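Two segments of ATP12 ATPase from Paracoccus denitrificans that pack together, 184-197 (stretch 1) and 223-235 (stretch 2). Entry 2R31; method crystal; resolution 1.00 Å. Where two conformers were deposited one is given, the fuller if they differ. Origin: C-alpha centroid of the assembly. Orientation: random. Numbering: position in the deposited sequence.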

ATOM      1  N   ALA A 184      -2.393  -8.655  -5.722  1.00  5.71           N
ATOM      2  CA  ALA A 184      -2.169  -9.980  -5.151  1.00  6.03           C
ATOM      3  C   ALA A 184      -2.112  -9.926  -3.648  1.00  6.03           C
ATOM      4  O   ALA A 184      -2.545 -10.890  -2.981  1.00  6.97           O
ATOM      5  CB  ALA A 184      -0.901 -10.576  -5.741  1.00  6.82           C
ATOM      6  N   VAL A 185      -1.622  -8.839  -3.055  1.00  5.88           N
ATOM      7  CA  VAL A 185      -1.620  -8.704  -1.601  1.00  6.02           C
ATOM      8  C   VAL A 185      -3.061  -8.524  -1.118  1.00  6.01           C
ATOM      9  O   VAL A 185      -3.538  -9.234  -0.224  1.00  7.93           O
ATOM     10  CB  VAL A 185      -0.701  -7.579  -1.127  1.00  5.92           C
ATOM     11  CG1 VAL A 185      -0.894  -7.357   0.383  1.00  6.68           C
ATOM     12  CG2 VAL A 185       0.739  -7.888  -1.463  1.00  6.43           C
ATOM     13  N   ILE A 186      -3.796  -7.540  -1.651  1.00  5.80           N
ATOM     14  CA  ILE A 186      -5.120  -7.268  -1.090  1.00  6.27           C
ATOM     15  C   ILE A 186      -6.099  -8.407  -1.369  1.00  6.77           C
ATOM     16  O   ILE A 186      -7.058  -8.586  -0.606  1.00  7.77           O
ATOM     17  CB  ILE A 186      -5.676  -5.897  -1.535  1.00  6.25           C
ATOM     18  CG1 ILE A 186      -5.976  -5.780  -2.997  1.00  6.62           C
ATOM     19  CG2 ILE A 186      -4.763  -4.768  -1.035  1.00  6.62           C
ATOM     20  CD1 ILE A 186      -6.978  -4.684  -3.355  1.00  7.48           C
ATOM     21  N   ARG A 187      -5.873  -9.184  -2.438  1.00  6.65           N
ATOM     22  CA  ARG A 187      -6.745 -10.332  -2.789  1.00  7.94           C
ATOM     23  C   ARG A 187      -6.257 -11.628  -2.156  1.00  9.16           C
ATOM     24  O   ARG A 187      -6.901 -12.673  -2.399  1.00 12.15           O
ATOM     25  CB  ARG A 187      -6.938 -10.435  -4.289  1.00  8.91           C
ATOM     26  CG  ARG A 187      -7.598  -9.225  -4.927  1.00  8.43           C
ATOM     27  CD  ARG A 187      -8.806  -8.686  -4.219  1.00  8.89           C
ATOM     28  NE  ARG A 187      -9.550  -7.703  -4.976  1.00  9.45           N
ATOM     29  CZ  ARG A 187     -10.487  -6.929  -4.449  1.00  9.32           C
ATOM     30  NH1 ARG A 187     -11.185  -6.122  -5.262  1.00 10.57           N
ATOM     31  NH2 ARG A 187     -10.742  -6.935  -3.145  1.00  9.34           N
ATOM     32  N   GLY A 188      -5.204 -11.620  -1.373  1.00  9.07           N
ATOM     33  CA  GLY A 188      -4.806 -12.783  -0.608  1.00 10.44           C
ATOM     34  C   GLY A 188      -3.998 -13.828  -1.317  1.00  9.65           C
ATOM     35  O   GLY A 188      -3.796 -14.889  -0.736  1.00 14.61           O
ATOM     36  N   ARG A 189      -3.471 -13.514  -2.475  1.00  8.36           N
ATOM     37  CA  ARG A 189      -2.619 -14.446  -3.219  1.00  8.33           C
ATOM     38  C   ARG A 189      -1.196 -14.504  -2.659  1.00  7.65           C
ATOM     39  O   ARG A 189      -0.573 -15.585  -2.698  1.00  8.78           O
ATOM     40  CB  ARG A 189      -2.656 -14.103  -4.692  1.00  8.37           C
ATOM     41  CG  ARG A 189      -1.693 -14.894  -5.586  1.00  9.14           C
ATOM     42  CD  ARG A 189      -1.903 -16.378  -5.564  1.00 10.48           C
ATOM     43  NE  ARG A 189      -0.982 -17.081  -6.429  1.00 11.56           N
ATOM     44  CZ  ARG A 189       0.305 -17.311  -6.154  1.00 11.59           C
ATOM     45  NH1 ARG A 189       0.777 -16.911  -4.995  1.00 11.61           N
ATOM     46  NH2 ARG A 189       1.080 -17.947  -7.052  1.00 14.43           N
ATOM     47  N   ILE A 190      -0.673 -13.382  -2.202  1.00  7.33           N
ATOM     48  CA  ILE A 190       0.631 -13.290  -1.545  1.00  7.15           C
ATOM     49  C   ILE A 190       0.504 -12.316  -0.384  1.00  6.98           C
ATOM     50  O   ILE A 190      -0.456 -11.535  -0.351  1.00  8.15           O
ATOM     51  CB  ILE A 190       1.771 -12.867  -2.489  1.00  7.51           C
ATOM     52  CG1 ILE A 190       1.524 -11.433  -3.036  1.00  7.43           C
ATOM     53  CG2 ILE A 190       2.016 -13.881  -3.566  1.00  8.60           C
ATOM     54  CD1 ILE A 190       2.534 -10.931  -4.033  1.00  8.25           C
ATOM     55  N   ASP A 191       1.463 -12.341   0.542  1.00  7.41           N
ATOM     56  CA  ASP A 191       1.542 -11.323   1.579  1.00  7.40           C
ATOM     57  C   ASP A 191       2.556 -10.236   1.157  1.00  7.07           C
ATOM     58  O   ASP A 191       3.248 -10.322   0.145  1.00  7.40           O
ATOM     59  CB  ASP A 191       1.870 -11.965   2.923  1.00  8.21           C
ATOM     60  CG  ASP A 191       3.201 -12.625   3.006  1.00  8.53           C
ATOM     61  OD1 ASP A 191       4.039 -12.500   2.104  1.00  9.29           O
ATOM     62  OD2 ASP A 191       3.421 -13.306   4.063  1.00 13.90           O
ATOM     63  N   ALA A 192       2.589  -9.181   1.968  1.00  7.30           N
ATOM     64  CA  ALA A 192       3.454  -8.043   1.625  1.00  7.80           C
ATOM     65  C   ALA A 192       4.930  -8.424   1.642  1.00  7.46           C
ATOM     66  O   ALA A 192       5.654  -7.958   0.749  1.00  8.04           O
ATOM     67  CB  ALA A 192       3.160  -6.859   2.549  1.00 10.98           C
ATOM     68  N   PRO A 193       5.447  -9.216   2.573  1.00  8.09           N
ATOM     69  CA  PRO A 193       6.868  -9.604   2.494  1.00  8.56           C
ATOM     70  C   PRO A 193       7.205 -10.339   1.210  1.00  7.89           C
ATOM     71  O   PRO A 193       8.278 -10.166   0.615  1.00  8.50           O
ATOM     72  CB  PRO A 193       7.074 -10.436   3.766  1.00 11.56           C
ATOM     73  CG  PRO A 193       6.024  -9.964   4.706  1.00 13.73           C
ATOM     74  CD  PRO A 193       4.846  -9.606   3.861  1.00  9.26           C
ATOM     75  N   THR A 194       6.282 -11.200   0.734  1.00  7.73           N
ATOM     76  CA  THR A 194       6.487 -11.898  -0.522  1.00  7.47           C
ATOM     77  C   THR A 194       6.458 -10.941  -1.712  1.00  7.12           C
ATOM     78  O   THR A 194       7.324 -11.014  -2.610  1.00  7.83           O
ATOM     79  CB  THR A 194       5.450 -13.023  -0.675  1.00  7.62           C
ATOM     80  OG1 THR A 194       5.595 -13.929   0.414  1.00  9.68           O
ATOM     81  CG2 THR A 194       5.590 -13.747  -1.987  1.00  9.90           C
ATOM     82  N   ALA A 195       5.497 -10.018  -1.736  1.00  6.70           N
ATOM     83  CA  ALA A 195       5.450  -9.031  -2.781  1.00  7.00           C
ATOM     84  C   ALA A 195       6.757  -8.207  -2.847  1.00  6.49           C
ATOM     85  O   ALA A 195       7.308  -7.935  -3.894  1.00  7.75           O
ATOM     86  CB  ALA A 195       4.287  -8.073  -2.574  1.00  7.17           C
ATOM     87  N   HIS A 196       7.237  -7.814  -1.651  1.00  7.31           N
ATOM     88  CA  HIS A 196       8.493  -7.049  -1.569  1.00  7.59           C
ATOM     89  C   HIS A 196       9.661  -7.841  -2.154  1.00  8.12           C
ATOM     90  O   HIS A 196      10.422  -7.346  -3.015  1.00  8.50           O
ATOM     91  CB  HIS A 196       8.734  -6.688  -0.102  1.00  8.94           C
ATOM     92  CG  HIS A 196      10.024  -5.969   0.102  1.00  9.45           C
ATOM     93  ND1 HIS A 196      10.271  -4.710  -0.360  1.00 12.99           N
ATOM     94  CD2 HIS A 196      11.122  -6.458   0.750  1.00  9.98           C
ATOM     95  CE1 HIS A 196      11.521  -4.401   0.049  1.00 12.78           C
ATOM     96  NE2 HIS A 196      12.037  -5.410   0.693  1.00 12.38           N
ATOM     97  N   ALA A 197       9.802  -9.101  -1.743  1.00  7.93           N
ATOM     98  CA  ALA A 197      10.876  -9.942  -2.268  1.00  8.82           C
ATOM     99  C   ALA A 197      10.763 -10.080  -3.785  1.00  8.36           C
ATOM    100  O   ALA A 197      11.787  -9.937  -4.528  1.00  9.94           O
ATOM    101  CB  ALA A 197      10.872 -11.278  -1.563  1.00  9.98           C
ATOM    102  N   ARG A 223      11.082   0.347   2.703  0.54  6.59           N
ATOM    103  CA  ARG A 223       9.961  -0.047   1.822  0.54  9.77           C
ATOM    104  C   ARG A 223       9.289  -1.333   2.340  0.54 11.06           C
ATOM    105  O   ARG A 223       8.042  -1.410   2.238  0.54 12.16           O
ATOM    106  CB  ARG A 223      10.451  -0.053   0.377  0.54  8.04           C
ATOM    107  CG  ARG A 223       9.342  -0.326  -0.616  0.54  8.74           C
ATOM    108  CD  ARG A 223       9.775  -0.176  -2.011  0.54  8.94           C
ATOM    109  NE  ARG A 223      10.794  -1.077  -2.459  0.54  8.31           N
ATOM    110  CZ  ARG A 223      12.075  -0.800  -2.586  0.54  7.93           C
ATOM    111  NH1 ARG A 223      12.644   0.363  -2.247  0.54  9.92           N
ATOM    112  NH2 ARG A 223      12.887  -1.747  -3.046  0.54  9.87           N
ATOM    113  N   LEU A 224       9.877  -2.369   2.933  1.00 13.90           N
ATOM    114  CA  LEU A 224       9.121  -3.524   3.467  1.00 13.06           C
ATOM    115  C   LEU A 224       8.214  -3.138   4.593  1.00 10.96           C
ATOM    116  O   LEU A 224       7.043  -3.530   4.651  1.00  9.41           O
ATOM    117  CB  LEU A 224      10.131  -4.623   3.888  1.00 15.34           C
ATOM    118  CG  LEU A 224       9.493  -5.820   4.629  1.00 15.68           C
ATOM    119  CD1 LEU A 224       8.454  -6.544   3.793  1.00 17.64           C
ATOM    120  CD2 LEU A 224      10.591  -6.798   5.066  1.00 19.35           C
ATOM    121  N   ALA A 225       8.711  -2.329   5.553  1.00 10.97           N
ATOM    122  CA  ALA A 225       7.873  -1.954   6.690  1.00  9.67           C
ATOM    123  C   ALA A 225       6.699  -1.110   6.219  1.00  8.39           C
ATOM    124  O   ALA A 225       5.587  -1.257   6.737  1.00  7.93           O
ATOM    125  CB  ALA A 225       8.716  -1.199   7.738  1.00 12.69           C
ATOM    126  N   ALA A 226       6.927  -0.235   5.239  1.00  8.80           N
ATOM    127  CA  ALA A 226       5.846   0.555   4.676  1.00  7.92           C
ATOM    128  C   ALA A 226       4.788  -0.338   4.045  1.00  7.30           C
ATOM    129  O   ALA A 226       3.566  -0.103   4.177  1.00  7.38           O
ATOM    130  CB  ALA A 226       6.374   1.557   3.654  1.00  9.75           C
ATOM    131  N   MET A 227       5.213  -1.361   3.324  1.00  7.65           N
ATOM    132  CA  MET A 227       4.263  -2.277   2.678  0.84  6.99           C
ATOM    133  C   MET A 227       3.517  -3.078   3.744  1.00  6.28           C
ATOM    134  O   MET A 227       2.302  -3.319   3.604  1.00  6.66           O
ATOM    135  CB  MET A 227       4.974  -3.165   1.668  0.84  6.53           C
ATOM    136  CG  MET A 227       5.494  -2.399   0.459  0.84  6.87           C
ATOM    137  SD  MET A 227       6.512  -3.378  -0.658  0.84  8.02           S
ATOM    138  CE  MET A 227       5.317  -4.541  -1.344  0.84  9.84           C
ATOM    139  N   ARG A 228       4.184  -3.495   4.835  1.00  6.88           N
ATOM    140  CA  ARG A 228       3.500  -4.149   5.944  0.53  6.65           C
ATOM    141  C   ARG A 228       2.444  -3.238   6.551  1.00  5.73           C
ATOM    142  O   ARG A 228       1.360  -3.677   6.946  1.00  6.40           O
ATOM    143  CB  ARG A 228       4.478  -4.617   7.037  0.53  7.95           C
ATOM    144  CG  ARG A 228       5.390  -5.800   6.658  0.53  9.48           C
ATOM    145  CD  ARG A 228       6.219  -6.203   7.886  0.53 14.13           C
ATOM    146  NE  ARG A 228       7.381  -7.017   7.616  0.53 14.98           N
ATOM    147  CZ  ARG A 228       7.340  -8.346   7.520  0.53 17.01           C
ATOM    148  NH1 ARG A 228       6.104  -8.850   7.677  0.53 17.53           N
ATOM    149  NH2 ARG A 228       8.374  -9.153   7.269  0.53 16.82           N
ATOM    150  N   ASP A 229       2.748  -1.943   6.662  1.00  6.01           N
ATOM    151  CA  ASP A 229       1.768  -0.985   7.217  1.00  6.06           C
ATOM    152  C   ASP A 229       0.554  -0.872   6.306  1.00  5.73           C
ATOM    153  O   ASP A 229      -0.572  -0.827   6.792  1.00  6.40           O
ATOM    154  CB  ASP A 229       2.436   0.353   7.440  1.00  6.54           C
ATOM    155  CG  ASP A 229       3.322   0.458   8.683  1.00  7.00           C
ATOM    156  OD1 ASP A 229       3.139  -0.353   9.627  1.00  8.22           O
ATOM    157  OD2 ASP A 229       4.196   1.370   8.698  1.00  8.25           O
ATOM    158  N   SER A 230       0.759  -0.835   4.981  1.00  5.67           N
ATOM    159  CA  SER A 230      -0.386  -0.785   4.083  1.00  6.04           C
ATOM    160  C   SER A 230      -1.228  -2.035   4.120  1.00  5.25           C
ATOM    161  O   SER A 230      -2.462  -1.981   4.101  1.00  5.56           O
ATOM    162  CB  SER A 230       0.109  -0.497   2.646  1.00  7.37           C
ATOM    163  OG  SER A 230       0.637   0.778   2.484  1.00 12.41           O
ATOM    164  N   GLU A 231      -0.577  -3.199   4.178  1.00  5.60           N
ATOM    165  CA  GLU A 231      -1.269  -4.470   4.309  1.00  5.52           C
ATOM    166  C   GLU A 231      -2.095  -4.524   5.575  1.00  5.31           C
ATOM    167  O   GLU A 231      -3.248  -4.990   5.578  1.00  5.61           O
ATOM    168  CB  GLU A 231      -0.217  -5.586   4.251  1.00  6.45           C
ATOM    169  CG  GLU A 231      -0.724  -6.977   4.493  1.00  8.60           C
ATOM    170  CD  GLU A 231       0.465  -7.952   4.501  1.00  9.09           C
ATOM    171  OE1 GLU A 231       1.441  -7.750   5.312  1.00 10.57           O
ATOM    172  OE2 GLU A 231       0.474  -8.897   3.736  1.00 10.93           O
ATOM    173  N   ARG A 232      -1.521  -4.054   6.691  1.00  5.46           N
ATOM    174  CA  ARG A 232      -2.271  -4.012   7.969  1.00  5.35           C
ATOM    175  C   ARG A 232      -3.513  -3.142   7.838  1.00  4.89           C
ATOM    176  O   ARG A 232      -4.581  -3.484   8.324  1.00  5.56           O
ATOM    177  CB  ARG A 232      -1.309  -3.496   9.052  1.00  5.70           C
ATOM    178  CG  ARG A 232      -1.925  -3.370  10.422  1.00  5.94           C
ATOM    179  CD  ARG A 232      -2.456  -4.677  10.987  1.00  6.54           C
ATOM    180  NE  ARG A 232      -2.701  -4.528  12.410  1.00  7.33           N
ATOM    181  CZ  ARG A 232      -3.433  -5.366  13.116  1.00  7.90           C
ATOM    182  NH1 ARG A 232      -3.987  -6.429  12.549  1.00  9.16           N
ATOM    183  NH2 ARG A 232      -3.601  -5.135  14.424  1.00 10.15           N
ATOM    184  N   PHE A 233      -3.370  -1.959   7.204  1.00  5.52           N
ATOM    185  CA  PHE A 233      -4.496  -1.068   7.012  1.00  5.23           C
ATOM    186  C   PHE A 233      -5.561  -1.734   6.156  1.00  4.89           C
ATOM    187  O   PHE A 233      -6.772  -1.582   6.445  1.00  5.76           O
ATOM    188  CB  PHE A 233      -3.980   0.244   6.389  1.00  5.59           C
ATOM    189  CG  PHE A 233      -4.942   1.393   6.451  1.00  5.30           C
ATOM    190  CD1 PHE A 233      -5.201   2.019   7.649  1.00  6.70           C
ATOM    191  CD2 PHE A 233      -5.599   1.901   5.343  1.00  6.60           C
ATOM    192  CE1 PHE A 233      -6.021   3.117   7.766  1.00  7.67           C
ATOM    193  CE2 PHE A 233      -6.416   3.026   5.440  1.00  7.19           C
ATOM    194  CZ  PHE A 233      -6.599   3.619   6.637  1.00  7.07           C
ATOM    195  N   TRP A 234      -5.183  -2.466   5.119  1.00  4.98           N
ATOM    196  CA  TRP A 234      -6.125  -3.235   4.308  1.00  5.19           C
ATOM    197  C   TRP A 234      -6.940  -4.168   5.202  1.00  4.92           C
ATOM    198  O   TRP A 234      -8.182  -4.175   5.190  1.00  5.92           O
ATOM    199  CB  TRP A 234      -5.385  -4.059   3.205  1.00  5.51           C
ATOM    200  CG  TRP A 234      -6.379  -4.961   2.546  1.00  5.75           C
ATOM    201  CD1 TRP A 234      -6.598  -6.271   2.846  1.00  6.38           C
ATOM    202  CD2 TRP A 234      -7.321  -4.616   1.533  1.00  5.58           C
ATOM    203  NE1 TRP A 234      -7.632  -6.756   2.086  1.00  7.00           N
ATOM    204  CE2 TRP A 234      -8.092  -5.783   1.273  1.00  6.22           C
ATOM    205  CE3 TRP A 234      -7.614  -3.470   0.799  1.00  5.81           C
ATOM    206  CZ2 TRP A 234      -9.115  -5.806   0.335  1.00  6.84           C
ATOM    207  CZ3 TRP A 234      -8.616  -3.483  -0.121  1.00  6.67           C
ATOM    208  CH2 TRP A 234      -9.366  -4.643  -0.363  1.00  6.80           C
ATOM    209  N   HIS A 235      -6.264  -5.015   5.974  1.00  5.21           N
ATOM    210  CA  HIS A 235      -6.977  -6.016   6.747  1.00  5.71           C
ATOM    211  C   HIS A 235      -7.897  -5.372   7.782  1.00  5.65           C
ATOM    212  O   HIS A 235      -9.030  -5.830   8.006  1.00  6.81           O
ATOM    213  CB  HIS A 235      -6.013  -6.989   7.402  1.00  6.95           C
ATOM    214  CG  HIS A 235      -5.342  -7.902   6.445  1.00  8.35           C
ATOM    215  ND1 HIS A 235      -6.037  -8.747   5.628  1.00 10.29           N
ATOM    216  CD2 HIS A 235      -4.031  -8.026   6.181  1.00 11.59           C
ATOM    217  CE1 HIS A 235      -5.117  -9.404   4.876  1.00 12.74           C
ATOM    218  NE2 HIS A 235      -3.890  -9.004   5.216  1.00 12.96           N
TER
HETATM  219  O   HOH W   1       9.286  -3.337  -2.857  0.50  7.87           O

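How do the two backbones lie against each other? Stretch 2 is one continuous helix, while stretch 1 meets it with the end of one helix, a turn, and the start of another. The first helix closes at G188, whose positive phi, easy for glycine, completes a Schellman motif. D191 then caps the next helix: its OD1 accepts from T194 N at 2.9 Å and from T194 OG1 at 2.7 Å. That second helix runs roughly antiparallel to stretch 2, at 141°, with axes 9.2 Å apart at their closest. The backbones come near at A192, whose CA is 5.8 Å from the CA of R228.

What allows so close an approach? A192 points toward stretch 2 with nothing more than a methyl, a low bump that settles against the helix backbone, its CB 3.8 Å from M227 O and 4.2 Å from M227 CB. Here too lies the one direct hydrogen bond across the contact: A192 N, in the first turn of its helix and free of any backbone partner within its stretch, donates to E231 OE2 at 2.8 Å. E231 reaches it with chi1 and chi2 both t, and its carboxylate rests beside the turn, OE2 3.4 Å from D191 CA and OE1 3.4 Å from A192 CB.

How is the W234 end filled? The indole offers a flat wall, and I186 lies over its face. I186 CB sits 3.6 Å from the centroid of the six-membered ring of W234, only 9° off the normal, a CH-pi contact, while I186 CG2 comes within 3.6 Å of W234 CD2. I186 O is 3.3 Å from W234 NE1, but the angle is too poor for a hydrogen bond. R187 points away at its CB, yet its long side chain brings NH2 back to 3.9 Å from W234 CH2.

Where does H196 fit at the other end? Its ring lodges among L224, M227 and R223. L224 CB covers one face, 3.8 Å from the H196 ring centroid, in a second CH-pi contact; M227 SD stands obliquely, 4.0 Å from H196 ND1. R223 NE lies at the ring edge, near its plane, and a water bridges the polar atoms, 3.0 Å from H196 ND1 and accepting from R223 NE at 2.7 Å. Nearby, the M227 methyl CE packs 3.9 Å from A195 CB, and L224 CD1 touches P193 CA at 3.7 Å. P193 also meets the R228 guanidinium, its CG lying over one face, 3.2 Å from R228 NH1.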